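Local coordinates for transcriptional regulator, ROK family (Vibrio cholerae O1 biovar eltor, PDB 1Z05), which probably binds DNA as a ROK-family transcriptional regulator related to E. coli Mlc, carries bound zinc, and is linked to the control of carbohydrate metabolism, at residues E85-V88 with Q89-I92; L148-L151 with L152-E156. One frame throughout, in Å; residues are numbered along the deposited sequence.

Contact 1: E85-V88 with Q89-I92; sequences ETTV and QEAI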
loop_
_atom_site.group_PDB
_atom_site.type_symbol
_atom_site.label_atom_id
_atom_site.label_comp_id
_atom_site.label_asym_id
_atom_site.label_seq_id
_atom_site.Cartn_x
_atom_site.Cartn_y
_atom_site.Cartn_z
ATOM N N GLU A 85 -1.737 25.405 28.015
ATOM C CA GLU A 85 -2.436 24.925 29.206
ATOM C C GLU A 85 -2.632 26.111 30.157
ATOM O O GLU A 85 -2.007 27.160 29.982
ATOM C CB GLU A 85 -1.607 23.847 29.911
ATOM C CG GLU A 85 -0.217 24.328 30.334
ATOM C CD GLU A 85 0.584 23.294 31.121
ATOM O OE1 GLU A 85 -0.020 22.349 31.675
ATOM O OE2 GLU A 85 1.827 23.441 31.180
ATOM N N THR A 86 -3.513 25.957 31.141
ATOM C CA THR A 86 -3.497 26.840 32.308
ATOM C C THR A 86 -2.835 26.021 33.421
ATOM O O THR A 86 -3.402 25.025 33.894
ATOM C CB THR A 86 -4.906 27.317 32.745
ATOM O OG1 THR A 86 -5.562 27.973 31.655
ATOM C CG2 THR A 86 -4.816 28.306 33.934
ATOM N N THR A 87 -1.619 26.425 33.792
ATOM C CA THR A 87 -0.848 25.747 34.829
ATOM C C THR A 87 -1.463 26.004 36.203
ATOM O O THR A 87 -2.281 26.918 36.373
ATOM C CB THR A 87 0.630 26.201 34.852
ATOM O OG1 THR A 87 0.717 27.549 35.324
ATOM C CG2 THR A 87 1.272 26.097 33.463
ATOM N N VAL A 88 -1.052 25.200 37.179
ATOM C CA VAL A 88 -1.482 25.374 38.571
ATOM C C VAL A 88 -1.144 26.784 39.080
ATOM O O VAL A 88 -1.977 27.444 39.705
ATOM C CB VAL A 88 -0.863 24.263 39.480
ATOM C CG1 VAL A 88 -1.099 24.537 40.957
ATOM C CG2 VAL A 88 -1.416 22.894 39.089
ATOM N N GLN A 89 0.075 27.244 38.799
ATOM C CA GLN A 89 0.515 28.579 39.216
ATOM C C GLN A 89 -0.352 29.698 38.616
ATOM O O GLN A 89 -0.721 30.633 39.332
ATOM C CB GLN A 89 2.010 28.791 38.909
ATOM C CG GLN A 89 2.596 30.055 39.535
ATOM C CD GLN A 89 4.106 29.998 39.752
ATOM O OE1 GLN A 89 4.778 29.042 39.361
ATOM N NE2 GLN A 89 4.642 31.036 40.384
ATOM N N GLU A 90 -0.679 29.588 37.321
ATOM C CA GLU A 90 -1.568 30.540 36.632
ATOM C C GLU A 90 -2.974 30.498 37.223
ATOM O O GLU A 90 -3.589 31.539 37.452
ATOM C CB GLU A 90 -1.667 30.233 35.132
ATOM C CG GLU A 90 -0.432 30.516 34.294
ATOM C CD GLU A 90 -0.609 30.091 32.828
ATOM O OE1 GLU A 90 -0.833 28.882 32.553
ATOM O OE2 GLU A 90 -0.527 30.975 31.942
ATOM N N ALA A 91 -3.466 29.282 37.460
ATOM C CA ALA A 91 -4.797 29.039 38.029
ATOM C C ALA A 91 -5.007 29.711 39.387
ATOM O O ALA A 91 -6.018 30.380 39.607
ATOM C CB ALA A 91 -5.052 27.536 38.146
ATOM N N ILE A 92 -4.049 29.518 40.291
ATOM C CA ILE A 92 -4.087 30.140 41.609
ATOM C C ILE A 92 -3.890 31.654 41.502
ATOM O O ILE A 92 -4.634 32.427 42.110
ATOM C CB ILE A 92 -3.029 29.514 42.556
ATOM C CG1 ILE A 92 -3.357 28.038 42.794
ATOM C CG2 ILE A 92 -2.948 30.287 43.874
ATOM C CD1 ILE A 92 -2.168 27.194 43.131
#

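Contact 2: L148-L151 with L152-E156; sequences LARL and LFEIE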
loop_
_atom_site.group_PDB
_atom_site.type_symbol
_atom_site.label_atom_id
_atom_site.label_comp_id
_atom_site.label_asym_id
_atom_site.label_seq_id
_atom_site.Cartn_x
_atom_site.Cartn_y
_atom_site.Cartn_z
ATOM N N LEU A 148 6.077 28.236 -13.722
ATOM C CA LEU A 148 6.740 28.413 -12.431
ATOM C C LEU A 148 6.955 29.895 -12.105
ATOM O O LEU A 148 6.685 30.328 -10.982
ATOM C CB LEU A 148 8.066 27.645 -12.378
ATOM C CG LEU A 148 8.915 27.844 -11.115
ATOM C CD1 LEU A 148 8.268 27.164 -9.894
ATOM C CD2 LEU A 148 10.330 27.343 -11.340
ATOM N N ALA A 149 7.429 30.661 -13.088
ATOM C CA ALA A 149 7.628 32.100 -12.916
ATOM C C ALA A 149 6.336 32.809 -12.492
ATOM O O ALA A 149 6.355 33.647 -11.603
ATOM C CB ALA A 149 8.202 32.726 -14.188
ATOM N N ARG A 150 5.223 32.445 -13.124
ATOM C CA ARG A 150 3.911 33.014 -12.830
ATOM C C ARG A 150 3.425 32.654 -11.428
ATOM O O ARG A 150 2.892 33.504 -10.711
ATOM C CB ARG A 150 2.887 32.549 -13.880
ATOM C CG ARG A 150 1.456 33.060 -13.649
ATOM C CD ARG A 150 1.351 34.587 -13.778
ATOM N NE ARG A 150 -0.003 35.052 -13.485
ATOM C CZ ARG A 150 -0.992 35.094 -14.375
ATOM N NH1 ARG A 150 -0.788 34.698 -15.624
ATOM N NH2 ARG A 150 -2.192 35.520 -14.010
ATOM N N LEU A 151 3.615 31.391 -11.051
ATOM C CA LEU A 151 3.179 30.894 -9.750
ATOM C C LEU A 151 3.906 31.578 -8.584
ATOM O O LEU A 151 3.283 31.909 -7.577
ATOM C CB LEU A 151 3.320 29.365 -9.699
ATOM C CG LEU A 151 2.922 28.575 -8.459
ATOM C CD1 LEU A 151 2.366 27.210 -8.889
ATOM C CD2 LEU A 151 4.121 28.415 -7.536
ATOM N N LEU A 152 5.213 31.792 -8.731
ATOM C CA LEU A 152 6.002 32.464 -7.698
ATOM C C LEU A 152 5.605 33.944 -7.607
ATOM O O LEU A 152 5.486 34.493 -6.514
ATOM C CB LEU A 152 7.516 32.296 -7.958
ATOM C CG LEU A 152 8.035 30.842 -7.961
ATOM C CD1 LEU A 152 9.487 30.744 -8.424
ATOM C CD2 LEU A 152 7.858 30.145 -6.608
ATOM N N PHE A 153 5.378 34.572 -8.759
ATOM C CA PHE A 153 4.888 35.955 -8.809
ATOM C C PHE A 153 3.541 36.074 -8.085
ATOM O O PHE A 153 3.298 37.054 -7.379
ATOM C CB PHE A 153 4.749 36.418 -10.256
ATOM C CG PHE A 153 6.012 37.007 -10.850
ATOM C CD1 PHE A 153 7.275 36.604 -10.418
ATOM C CD2 PHE A 153 5.928 37.943 -11.878
ATOM C CE1 PHE A 153 8.436 37.143 -10.990
ATOM C CE2 PHE A 153 7.081 38.493 -12.456
ATOM C CZ PHE A 153 8.336 38.094 -12.012
ATOM N N GLU A 154 2.681 35.067 -8.252
ATOM C CA GLU A 154 1.357 35.078 -7.623
ATOM C C GLU A 154 1.386 34.846 -6.117
ATOM O O GLU A 154 0.554 35.396 -5.387
ATOM C CB GLU A 154 0.417 34.081 -8.298
ATOM C CG GLU A 154 0.032 34.468 -9.726
ATOM C CD GLU A 154 -0.768 35.774 -9.831
ATOM O OE1 GLU A 154 -1.233 36.305 -8.796
ATOM O OE2 GLU A 154 -0.934 36.269 -10.971
ATOM N N ILE A 155 2.339 34.041 -5.651
ATOM C CA ILE A 155 2.545 33.866 -4.205
ATOM C C ILE A 155 3.011 35.186 -3.575
ATOM O O ILE A 155 2.446 35.638 -2.574
ATOM C CB ILE A 155 3.545 32.714 -3.885
ATOM C CG1 ILE A 155 2.943 31.354 -4.246
ATOM C CG2 ILE A 155 3.935 32.716 -2.401
ATOM C CD1 ILE A 155 3.973 30.198 -4.230
ATOM N N GLU A 156 4.029 35.802 -4.180
ATOM C CA GLU A 156 4.525 37.118 -3.766
ATOM C C GLU A 156 3.404 38.163 -3.660
ATOM O O GLU A 156 3.278 38.838 -2.637
ATOM C CB GLU A 156 5.615 37.595 -4.736
ATOM C CG GLU A 156 6.083 39.038 -4.556
ATOM C CD GLU A 156 6.874 39.546 -5.762
ATOM O OE1 GLU A 156 6.763 40.744 -6.108
ATOM O OE2 GLU A 156 7.599 38.735 -6.381
#

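Contact 1: E85-V88 with Q89-I92
T87 and E90 trade bonds in a capping box, the reciprocal motif that opens helix 88-94 directly after strand 83-86. The strand pairs with strand 99-103 in a two-stranded antiparallel sheet, the two strands being joined through this short helix; three helices followed by this strand pair are consistent with the winged helix-turn-helix DNA-binding domain of Mlc-type repressors.

E90 is the side chain to follow. Its CB sits 3.6 Å from T87 O and 3.9 Å from CG2 of T86. The next carbon, CG, comes within 3.3 Å of T87 OG1. CG lies anti to the carbonyl carbon of E90 (chi1 -71°) and the chain then runs on extended, which carries the carboxylate back past the first turn to the strand end. There OE1 accepts the backbone N-H of T87 at 2.9 Å through its anti lone pair, in a nearly straight bond (168°). OE2 forms a salt bridge with R94, one turn further along the helix, so the two oxygens of this carboxylate serve different partners.

The return half of the box comes from T87, the N-cap residue. With OG1 set between its own backbone N and carbonyl carbon (chi1 70°), the hydroxyl faces the first turn and accepts E90 N at 3.2 Å. The backbone helps as well: T87 O receives A91 N, and V88 O receives I92 N. Beside that second bond V88 and I92 point the same way, V88 CG1 resting 3.6 Å from I92 CD1.

Contact 2: L148-L151 with L152-E156
The guanidinium of R150 meets the carboxylate of E154 at its edge, in an i to i+4 salt bridge along helix 144-161 of the actin-like ATPase (ASKHA) fold of ROK proteins. E154 OE2 lies almost in the guanidinium plane and takes the NE hydrogen at 2.9 Å with its anti lone pair. The same oxygen receives a weaker, more bent bond from NH2 at 3.4 Å. One oxygen thus takes both bonds, and the planes stand 47° apart, unlike the flat two-oxygen pairing of a bidentate bridge. Both chains bend at chi2 (65° in R150, -64° in E154), and they run side by side in one direction. NH1 of R150 has a second carboxylate in E141, which should help to fix the rotation of the guanidinium, while I137 of strand 131-138 packs against both R150 and E154.

F153 supplies the other flat group. Its ring stands obliquely to the carbonyl of A149, CD1 lying 3.3 Å from A149 O, the oxygen that also accepts F153 N.

Another side of the helix is apolar and packs on the rest of the domain, with L151 and I155 buried. L148 and L152 are set one turn apart at an angle to each other, with CG of the first 4.0 Å from CD1 of the second. Both reach helix 200-208, where L151 and L152 touch I204. L151 and I155 instead lie alongside each other and meet M113, which seats the helix against the five-stranded sheet containing strand 108-116. The same residues are linked by backbone bonds, I155 N to L151 O and L152 N to L148 O. At the side-chain ends, L151 CD2 and I155 CD1 approach to 3.8 Å.

From the N terminus the chain passes through three helices before contact 1, where strand 83-86 turns into helix 88-94; strand 99-103 then pairs with strand 83-86. From there the chain enters the first of two mixed sheets through strands 108-116, 119-126 and 131-138, and contact 2 follows on helix 144-161. Neither contact closes a long loop, since each joins consecutive residues, and they come in series without nesting or crossing. The centres of contact 1 and contact 2 are about 46 Å apart. As examples of local helix stabilisation they differ in place: 85-92 secures a helix start on the surface, whereas 148-156 lies mid-helix, tying strands 108-116 and 131-138 to helix 200-208.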